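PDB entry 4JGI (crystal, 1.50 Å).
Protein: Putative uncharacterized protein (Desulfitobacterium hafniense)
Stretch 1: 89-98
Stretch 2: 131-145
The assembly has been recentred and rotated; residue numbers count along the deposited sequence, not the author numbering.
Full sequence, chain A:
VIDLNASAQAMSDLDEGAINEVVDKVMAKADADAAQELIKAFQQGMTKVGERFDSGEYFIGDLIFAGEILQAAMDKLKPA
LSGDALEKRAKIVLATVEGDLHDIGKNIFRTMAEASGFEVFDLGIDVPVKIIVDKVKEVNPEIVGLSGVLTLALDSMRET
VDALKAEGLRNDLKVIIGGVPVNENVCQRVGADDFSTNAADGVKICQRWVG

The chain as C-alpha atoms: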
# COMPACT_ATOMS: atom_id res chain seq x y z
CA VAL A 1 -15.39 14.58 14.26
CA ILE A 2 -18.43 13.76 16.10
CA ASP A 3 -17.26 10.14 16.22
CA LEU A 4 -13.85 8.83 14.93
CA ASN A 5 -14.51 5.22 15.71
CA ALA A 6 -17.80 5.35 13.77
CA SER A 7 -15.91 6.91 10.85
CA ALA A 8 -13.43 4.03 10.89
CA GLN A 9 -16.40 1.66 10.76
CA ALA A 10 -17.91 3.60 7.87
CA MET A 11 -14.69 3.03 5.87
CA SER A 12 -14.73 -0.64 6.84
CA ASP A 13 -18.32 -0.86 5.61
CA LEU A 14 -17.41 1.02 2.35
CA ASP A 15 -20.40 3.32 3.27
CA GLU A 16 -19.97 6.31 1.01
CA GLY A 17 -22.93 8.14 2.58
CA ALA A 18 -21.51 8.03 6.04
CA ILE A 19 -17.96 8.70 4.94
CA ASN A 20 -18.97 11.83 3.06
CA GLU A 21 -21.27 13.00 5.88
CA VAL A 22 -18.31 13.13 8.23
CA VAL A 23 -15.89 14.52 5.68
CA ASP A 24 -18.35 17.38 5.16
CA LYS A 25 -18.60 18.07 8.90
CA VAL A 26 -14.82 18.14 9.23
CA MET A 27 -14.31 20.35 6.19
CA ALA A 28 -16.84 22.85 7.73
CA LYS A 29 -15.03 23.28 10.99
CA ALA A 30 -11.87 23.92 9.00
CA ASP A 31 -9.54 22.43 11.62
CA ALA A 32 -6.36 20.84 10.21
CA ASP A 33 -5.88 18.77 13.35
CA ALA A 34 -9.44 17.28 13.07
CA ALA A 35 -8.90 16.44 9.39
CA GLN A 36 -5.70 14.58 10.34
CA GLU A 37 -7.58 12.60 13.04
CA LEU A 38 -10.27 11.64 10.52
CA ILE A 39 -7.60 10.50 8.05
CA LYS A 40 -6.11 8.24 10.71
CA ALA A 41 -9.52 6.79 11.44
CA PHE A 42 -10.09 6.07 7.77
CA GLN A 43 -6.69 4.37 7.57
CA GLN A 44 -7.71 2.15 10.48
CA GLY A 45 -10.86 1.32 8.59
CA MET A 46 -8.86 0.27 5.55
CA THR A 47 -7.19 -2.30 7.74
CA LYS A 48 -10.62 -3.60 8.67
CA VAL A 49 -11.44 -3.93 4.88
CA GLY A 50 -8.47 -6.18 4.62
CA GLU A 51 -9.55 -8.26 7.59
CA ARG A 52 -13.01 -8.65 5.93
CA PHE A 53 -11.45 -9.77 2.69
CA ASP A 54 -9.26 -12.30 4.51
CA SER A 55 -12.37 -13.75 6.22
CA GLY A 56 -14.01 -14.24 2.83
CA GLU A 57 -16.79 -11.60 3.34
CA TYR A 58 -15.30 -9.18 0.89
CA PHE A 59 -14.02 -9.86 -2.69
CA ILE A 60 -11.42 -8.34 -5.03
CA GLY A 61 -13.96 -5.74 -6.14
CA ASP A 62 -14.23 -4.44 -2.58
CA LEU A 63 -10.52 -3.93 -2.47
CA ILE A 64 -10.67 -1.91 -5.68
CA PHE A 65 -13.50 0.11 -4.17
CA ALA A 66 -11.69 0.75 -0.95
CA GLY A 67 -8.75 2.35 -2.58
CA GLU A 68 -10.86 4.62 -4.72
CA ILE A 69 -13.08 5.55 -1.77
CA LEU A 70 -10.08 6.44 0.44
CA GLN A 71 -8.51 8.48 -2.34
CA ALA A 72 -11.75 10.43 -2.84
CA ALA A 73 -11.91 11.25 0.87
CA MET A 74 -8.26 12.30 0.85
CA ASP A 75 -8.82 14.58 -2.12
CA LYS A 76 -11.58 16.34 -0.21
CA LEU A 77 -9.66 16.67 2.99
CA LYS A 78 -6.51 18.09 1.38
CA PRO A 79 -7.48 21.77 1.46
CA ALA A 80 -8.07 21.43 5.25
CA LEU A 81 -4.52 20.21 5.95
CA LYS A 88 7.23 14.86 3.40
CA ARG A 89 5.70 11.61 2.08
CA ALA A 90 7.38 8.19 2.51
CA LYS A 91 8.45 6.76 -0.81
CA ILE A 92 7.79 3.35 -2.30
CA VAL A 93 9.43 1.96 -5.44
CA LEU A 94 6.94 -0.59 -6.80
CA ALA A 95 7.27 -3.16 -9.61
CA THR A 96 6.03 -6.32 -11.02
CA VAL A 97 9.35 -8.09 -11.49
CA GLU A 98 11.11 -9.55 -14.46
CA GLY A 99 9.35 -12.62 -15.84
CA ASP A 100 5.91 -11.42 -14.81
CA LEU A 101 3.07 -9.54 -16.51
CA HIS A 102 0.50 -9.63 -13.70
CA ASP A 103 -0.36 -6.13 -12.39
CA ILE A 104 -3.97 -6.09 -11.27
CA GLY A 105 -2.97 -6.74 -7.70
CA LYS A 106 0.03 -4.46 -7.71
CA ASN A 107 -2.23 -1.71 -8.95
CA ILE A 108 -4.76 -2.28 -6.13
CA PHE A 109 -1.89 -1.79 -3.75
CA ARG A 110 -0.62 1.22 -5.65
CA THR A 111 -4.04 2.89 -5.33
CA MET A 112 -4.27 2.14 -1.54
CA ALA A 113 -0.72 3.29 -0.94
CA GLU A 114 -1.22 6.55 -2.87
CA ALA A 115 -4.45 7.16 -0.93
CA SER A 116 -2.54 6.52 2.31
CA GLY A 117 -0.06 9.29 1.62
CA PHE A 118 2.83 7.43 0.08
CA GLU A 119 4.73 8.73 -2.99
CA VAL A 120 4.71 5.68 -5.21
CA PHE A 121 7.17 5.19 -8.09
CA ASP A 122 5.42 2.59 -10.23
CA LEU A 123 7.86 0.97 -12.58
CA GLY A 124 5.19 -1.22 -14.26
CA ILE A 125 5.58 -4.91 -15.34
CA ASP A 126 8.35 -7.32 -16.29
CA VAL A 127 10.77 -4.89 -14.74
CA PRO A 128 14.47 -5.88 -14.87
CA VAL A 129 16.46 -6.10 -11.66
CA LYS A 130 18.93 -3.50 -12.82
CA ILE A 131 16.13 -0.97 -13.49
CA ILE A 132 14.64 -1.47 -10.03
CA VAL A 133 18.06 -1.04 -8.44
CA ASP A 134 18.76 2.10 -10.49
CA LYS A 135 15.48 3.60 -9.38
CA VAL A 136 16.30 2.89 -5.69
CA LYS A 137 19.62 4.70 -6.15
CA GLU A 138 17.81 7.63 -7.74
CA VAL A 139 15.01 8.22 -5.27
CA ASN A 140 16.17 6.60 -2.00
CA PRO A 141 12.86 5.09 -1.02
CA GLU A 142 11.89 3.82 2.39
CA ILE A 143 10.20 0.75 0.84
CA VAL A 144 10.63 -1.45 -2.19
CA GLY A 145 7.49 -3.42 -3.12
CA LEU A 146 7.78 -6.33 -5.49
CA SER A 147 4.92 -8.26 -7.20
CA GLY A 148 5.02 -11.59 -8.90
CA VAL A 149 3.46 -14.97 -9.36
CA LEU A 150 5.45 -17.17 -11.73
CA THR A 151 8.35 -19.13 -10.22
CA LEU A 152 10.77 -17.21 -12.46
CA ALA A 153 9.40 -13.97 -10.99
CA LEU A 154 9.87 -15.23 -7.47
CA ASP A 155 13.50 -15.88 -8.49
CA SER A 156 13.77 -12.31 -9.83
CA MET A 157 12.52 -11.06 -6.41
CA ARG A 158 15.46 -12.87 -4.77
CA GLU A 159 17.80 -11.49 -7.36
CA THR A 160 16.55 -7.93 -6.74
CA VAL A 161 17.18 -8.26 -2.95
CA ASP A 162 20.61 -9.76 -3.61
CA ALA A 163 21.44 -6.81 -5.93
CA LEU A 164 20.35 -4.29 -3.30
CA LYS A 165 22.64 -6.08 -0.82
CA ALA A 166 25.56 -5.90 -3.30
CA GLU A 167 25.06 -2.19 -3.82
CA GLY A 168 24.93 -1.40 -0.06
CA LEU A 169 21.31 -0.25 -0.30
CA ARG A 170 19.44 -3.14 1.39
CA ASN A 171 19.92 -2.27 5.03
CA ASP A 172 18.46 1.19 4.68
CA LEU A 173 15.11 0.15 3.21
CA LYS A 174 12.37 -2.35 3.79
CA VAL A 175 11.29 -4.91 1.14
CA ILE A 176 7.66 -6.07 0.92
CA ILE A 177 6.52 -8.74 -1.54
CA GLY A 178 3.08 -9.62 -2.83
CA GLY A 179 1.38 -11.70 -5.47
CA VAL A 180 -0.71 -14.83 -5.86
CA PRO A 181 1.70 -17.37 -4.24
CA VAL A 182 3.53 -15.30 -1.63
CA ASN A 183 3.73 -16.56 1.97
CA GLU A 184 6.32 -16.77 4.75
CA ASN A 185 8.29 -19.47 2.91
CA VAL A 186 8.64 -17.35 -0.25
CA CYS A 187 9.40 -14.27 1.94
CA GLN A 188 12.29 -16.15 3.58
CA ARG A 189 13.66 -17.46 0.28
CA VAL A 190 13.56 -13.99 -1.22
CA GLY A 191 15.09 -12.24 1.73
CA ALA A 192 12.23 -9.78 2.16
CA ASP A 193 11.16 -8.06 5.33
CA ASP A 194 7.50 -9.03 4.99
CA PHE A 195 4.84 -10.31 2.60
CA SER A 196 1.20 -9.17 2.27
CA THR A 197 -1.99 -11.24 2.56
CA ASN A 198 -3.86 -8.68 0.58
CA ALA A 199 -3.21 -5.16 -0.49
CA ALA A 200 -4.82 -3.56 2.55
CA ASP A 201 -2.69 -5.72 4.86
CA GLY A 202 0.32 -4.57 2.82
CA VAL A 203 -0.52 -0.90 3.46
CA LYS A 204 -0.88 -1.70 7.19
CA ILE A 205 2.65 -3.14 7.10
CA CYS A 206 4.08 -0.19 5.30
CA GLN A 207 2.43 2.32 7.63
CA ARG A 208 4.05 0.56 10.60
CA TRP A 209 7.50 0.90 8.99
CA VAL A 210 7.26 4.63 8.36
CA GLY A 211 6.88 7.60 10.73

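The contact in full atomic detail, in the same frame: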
# COMPACT_ATOMS: atom_id res chain seq x y z
N ARG A 89 6.27 12.96 2.21
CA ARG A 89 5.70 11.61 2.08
C ARG A 89 6.76 10.49 2.05
O ARG A 89 7.81 10.67 1.37
CB ARG A 89 4.93 11.55 0.76
CG ARG A 89 3.70 12.44 0.78
CD ARG A 89 3.02 12.36 -0.58
NE ARG A 89 3.90 12.89 -1.61
CZ ARG A 89 3.68 12.84 -2.93
NH1 ARG A 89 2.61 12.23 -3.44
NH2 ARG A 89 4.58 13.38 -3.75
N ALA A 90 6.46 9.32 2.68
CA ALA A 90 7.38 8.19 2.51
C ALA A 90 7.26 7.67 1.08
O ALA A 90 6.24 7.85 0.43
CB ALA A 90 7.07 7.10 3.47
N LYS A 91 8.34 7.13 0.58
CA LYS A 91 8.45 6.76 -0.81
C LYS A 91 8.51 5.26 -0.95
O LYS A 91 9.16 4.58 -0.19
CB LYS A 91 9.68 7.36 -1.42
CG LYS A 91 9.76 8.87 -1.53
CD LYS A 91 11.17 9.27 -2.04
CE LYS A 91 11.54 10.65 -1.55
NZ LYS A 91 10.65 11.67 -2.14
N ILE A 92 7.79 4.74 -1.94
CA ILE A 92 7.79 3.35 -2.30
C ILE A 92 8.15 3.18 -3.76
O ILE A 92 7.58 3.89 -4.62
CB ILE A 92 6.41 2.69 -2.15
CG1 ILE A 92 5.90 2.83 -0.74
CG2 ILE A 92 6.51 1.22 -2.51
CD1 ILE A 92 4.53 2.25 -0.46
N VAL A 93 9.16 2.33 -4.07
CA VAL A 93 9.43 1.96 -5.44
C VAL A 93 8.74 0.62 -5.63
O VAL A 93 8.98 -0.33 -4.85
CB VAL A 93 10.95 1.87 -5.73
CG1 VAL A 93 11.21 1.18 -7.04
CG2 VAL A 93 11.60 3.24 -5.70
N LEU A 94 7.88 0.53 -6.62
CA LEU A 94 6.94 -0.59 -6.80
C LEU A 94 7.09 -1.18 -8.18
O LEU A 94 7.13 -0.44 -9.14
CB LEU A 94 5.51 -0.06 -6.59
CG LEU A 94 4.33 -1.03 -6.73
CD1 LEU A 94 4.45 -2.17 -5.69
CD2 LEU A 94 2.99 -0.31 -6.56
N ALA A 95 7.15 -2.51 -8.31
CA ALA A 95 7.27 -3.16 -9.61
C ALA A 95 6.75 -4.53 -9.60
O ALA A 95 6.84 -5.25 -8.58
CB ALA A 95 8.77 -3.27 -9.93
N THR A 96 6.20 -4.95 -10.74
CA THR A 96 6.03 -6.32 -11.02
C THR A 96 7.34 -6.75 -11.70
O THR A 96 7.77 -6.12 -12.65
CB THR A 96 4.78 -6.58 -11.88
OG1 THR A 96 3.57 -6.32 -11.11
CG2 THR A 96 4.80 -8.00 -12.40
N VAL A 97 7.98 -7.76 -11.15
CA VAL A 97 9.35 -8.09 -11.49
C VAL A 97 9.49 -8.86 -12.80
O VAL A 97 8.56 -9.38 -13.35
CB VAL A 97 9.94 -8.94 -10.35
CG1 VAL A 97 10.02 -8.16 -9.06
CG2 VAL A 97 9.28 -10.29 -10.17
N GLU A 98 10.73 -8.94 -13.24
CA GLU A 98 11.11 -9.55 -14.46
C GLU A 98 10.55 -11.01 -14.48
O GLU A 98 10.69 -11.84 -13.56
CB GLU A 98 12.65 -9.51 -14.63
CG GLU A 98 13.11 -10.14 -15.98
CD GLU A 98 14.50 -9.74 -16.40
OE1 GLU A 98 14.73 -8.65 -16.79
OE2 GLU A 98 15.39 -10.63 -16.34
N ILE A 131 17.00 -2.19 -13.46
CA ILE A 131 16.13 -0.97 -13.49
C ILE A 131 15.51 -0.64 -12.12
O ILE A 131 15.42 0.51 -11.73
CB ILE A 131 15.04 -1.16 -14.56
CG1 ILE A 131 15.73 -1.36 -15.94
CG2 ILE A 131 14.01 -0.03 -14.51
CD1 ILE A 131 15.57 -0.36 -16.93
N ILE A 132 15.04 -1.67 -11.41
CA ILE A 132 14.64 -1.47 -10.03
C ILE A 132 15.78 -0.90 -9.15
O ILE A 132 15.55 0.10 -8.48
CB ILE A 132 14.10 -2.74 -9.39
CG1 ILE A 132 12.91 -3.38 -10.23
CG2 ILE A 132 13.73 -2.54 -7.91
CD1 ILE A 132 12.42 -4.70 -9.74
N VAL A 133 16.95 -1.54 -9.23
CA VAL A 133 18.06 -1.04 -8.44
C VAL A 133 18.46 0.38 -8.80
O VAL A 133 18.68 1.25 -7.89
CB VAL A 133 19.25 -2.00 -8.52
CG1 VAL A 133 20.51 -1.38 -7.85
CG2 VAL A 133 18.91 -3.32 -7.98
N ASP A 134 18.50 0.73 -10.09
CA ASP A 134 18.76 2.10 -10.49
C ASP A 134 17.75 3.12 -9.96
O ASP A 134 18.10 4.22 -9.47
CB ASP A 134 18.99 2.21 -12.00
CG ASP A 134 20.38 1.54 -12.44
OD1 ASP A 134 21.24 1.19 -11.57
OD2 ASP A 134 20.62 1.31 -13.64
N LYS A 135 16.47 2.72 -9.89
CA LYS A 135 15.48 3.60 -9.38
C LYS A 135 15.65 3.83 -7.85
O LYS A 135 15.45 4.88 -7.36
CB LYS A 135 14.08 3.06 -9.66
CG LYS A 135 12.98 4.10 -9.40
CD LYS A 135 13.04 5.28 -10.41
CE LYS A 135 11.84 6.15 -10.36
NZ LYS A 135 12.00 7.14 -11.48
N VAL A 136 16.05 2.79 -7.14
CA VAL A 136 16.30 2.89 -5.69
C VAL A 136 17.48 3.84 -5.46
O VAL A 136 17.39 4.71 -4.59
CB VAL A 136 16.56 1.52 -5.11
CG1 VAL A 136 17.10 1.61 -3.68
CG2 VAL A 136 15.37 0.62 -5.15
N LYS A 137 18.53 3.73 -6.27
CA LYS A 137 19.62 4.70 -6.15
C LYS A 137 19.19 6.14 -6.38
O LYS A 137 19.70 7.06 -5.75
CB LYS A 137 20.77 4.38 -7.13
CG LYS A 137 21.48 3.09 -6.88
CD LYS A 137 22.48 2.81 -7.97
CE LYS A 137 23.23 1.53 -7.62
NZ LYS A 137 24.47 1.31 -8.39
N GLU A 138 18.31 6.34 -7.38
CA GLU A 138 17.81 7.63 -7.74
C GLU A 138 16.96 8.30 -6.69
O GLU A 138 17.12 9.51 -6.43
CB GLU A 138 17.07 7.53 -9.07
CG GLU A 138 16.55 8.86 -9.60
CD GLU A 138 15.68 8.74 -10.87
OE1 GLU A 138 15.58 7.64 -11.46
OE2 GLU A 138 15.13 9.79 -11.36
N VAL A 139 16.01 7.58 -6.10
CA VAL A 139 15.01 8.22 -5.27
C VAL A 139 15.11 7.90 -3.77
O VAL A 139 14.45 8.51 -2.94
CB VAL A 139 13.58 8.00 -5.81
CG1 VAL A 139 13.54 8.17 -7.33
CG2 VAL A 139 13.08 6.61 -5.53
N ASN A 140 15.98 6.97 -3.40
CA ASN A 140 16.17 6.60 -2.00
C ASN A 140 14.86 6.34 -1.23
O ASN A 140 14.54 6.99 -0.22
CB ASN A 140 17.10 7.58 -1.26
CG ASN A 140 18.59 7.14 -1.37
OD1 ASN A 140 19.06 5.98 -1.03
ND2 ASN A 140 19.32 8.03 -1.83
N PRO A 141 14.12 5.33 -1.69
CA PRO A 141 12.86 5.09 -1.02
C PRO A 141 13.02 4.44 0.32
O PRO A 141 13.99 3.73 0.58
CB PRO A 141 12.20 4.06 -1.93
CG PRO A 141 13.36 3.27 -2.48
CD PRO A 141 14.41 4.31 -2.75
N GLU A 142 12.00 4.60 1.13
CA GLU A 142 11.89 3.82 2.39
C GLU A 142 11.57 2.35 2.18
O GLU A 142 11.94 1.47 2.98
CB GLU A 142 10.79 4.43 3.23
CG GLU A 142 11.07 5.76 3.95
CD GLU A 142 11.27 7.05 3.13
OE1 GLU A 142 10.80 7.24 2.01
OE2 GLU A 142 11.98 7.94 3.66
N ILE A 143 10.79 2.07 1.14
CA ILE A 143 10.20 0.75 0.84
C ILE A 143 10.35 0.39 -0.63
O ILE A 143 10.17 1.27 -1.51
CB ILE A 143 8.70 0.72 1.21
CG1 ILE A 143 8.50 1.10 2.67
CG2 ILE A 143 8.09 -0.65 0.89
CD1 ILE A 143 7.08 1.42 3.12
N VAL A 144 10.71 -0.85 -0.87
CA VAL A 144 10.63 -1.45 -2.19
C VAL A 144 9.58 -2.54 -2.15
O VAL A 144 9.61 -3.40 -1.28
CB VAL A 144 11.96 -2.05 -2.63
CG1 VAL A 144 11.83 -2.73 -4.02
CG2 VAL A 144 13.00 -0.97 -2.72
N GLY A 145 8.57 -2.43 -3.04
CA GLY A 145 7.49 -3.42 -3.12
C GLY A 145 7.57 -4.15 -4.46
O GLY A 145 7.68 -3.50 -5.53
O HOH W 1 10.50 10.17 2.17

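The apolar centre of the contact is Val 93, which loses 134 Å² to the other stretch, the largest share of any residue. Its CG2 lies 3.7 Å from Val 139 CG2, 3.7 Å from Pro 141 CG and 4.0 Å from Lys 135 CG, so one methyl meets both the helix 131-139 and the turn that follows it. Further along this face, Ala 95 CB is 3.9 Å from Ile 132 CD1; the small alanine leaves room for the isoleucine, whose m,t rotamer brings its end nearer the strand. The helix runs nearly antiparallel to strand 91-96 (170°), at 9.4 Å between axes.

On the other face, Ile 92 CG1 packs 4.0 Å from Ile 143 CB. Gly 145 suits its site: an ideal CB there would lie 3.3 Å from Leu 94 CD1, which is tight.

Between the faces the strands pair in parallel, crossing at -18°. Ile 143 N donates to Lys 91 O (3.3 Å), Val 93 N to Ile 143 O (2.9 Å), Gly 145 N to Val 93 O (2.8 Å) and Ala 95 N to Gly 145 O (3.0 Å).

At the polar edge, Glu 142 OE1 extends this ladder by accepting from Lys 91 N (2.8 Å, 158°). Glu 142 N returns a weak bond to Lys 91 O (3.1 Å, 122°).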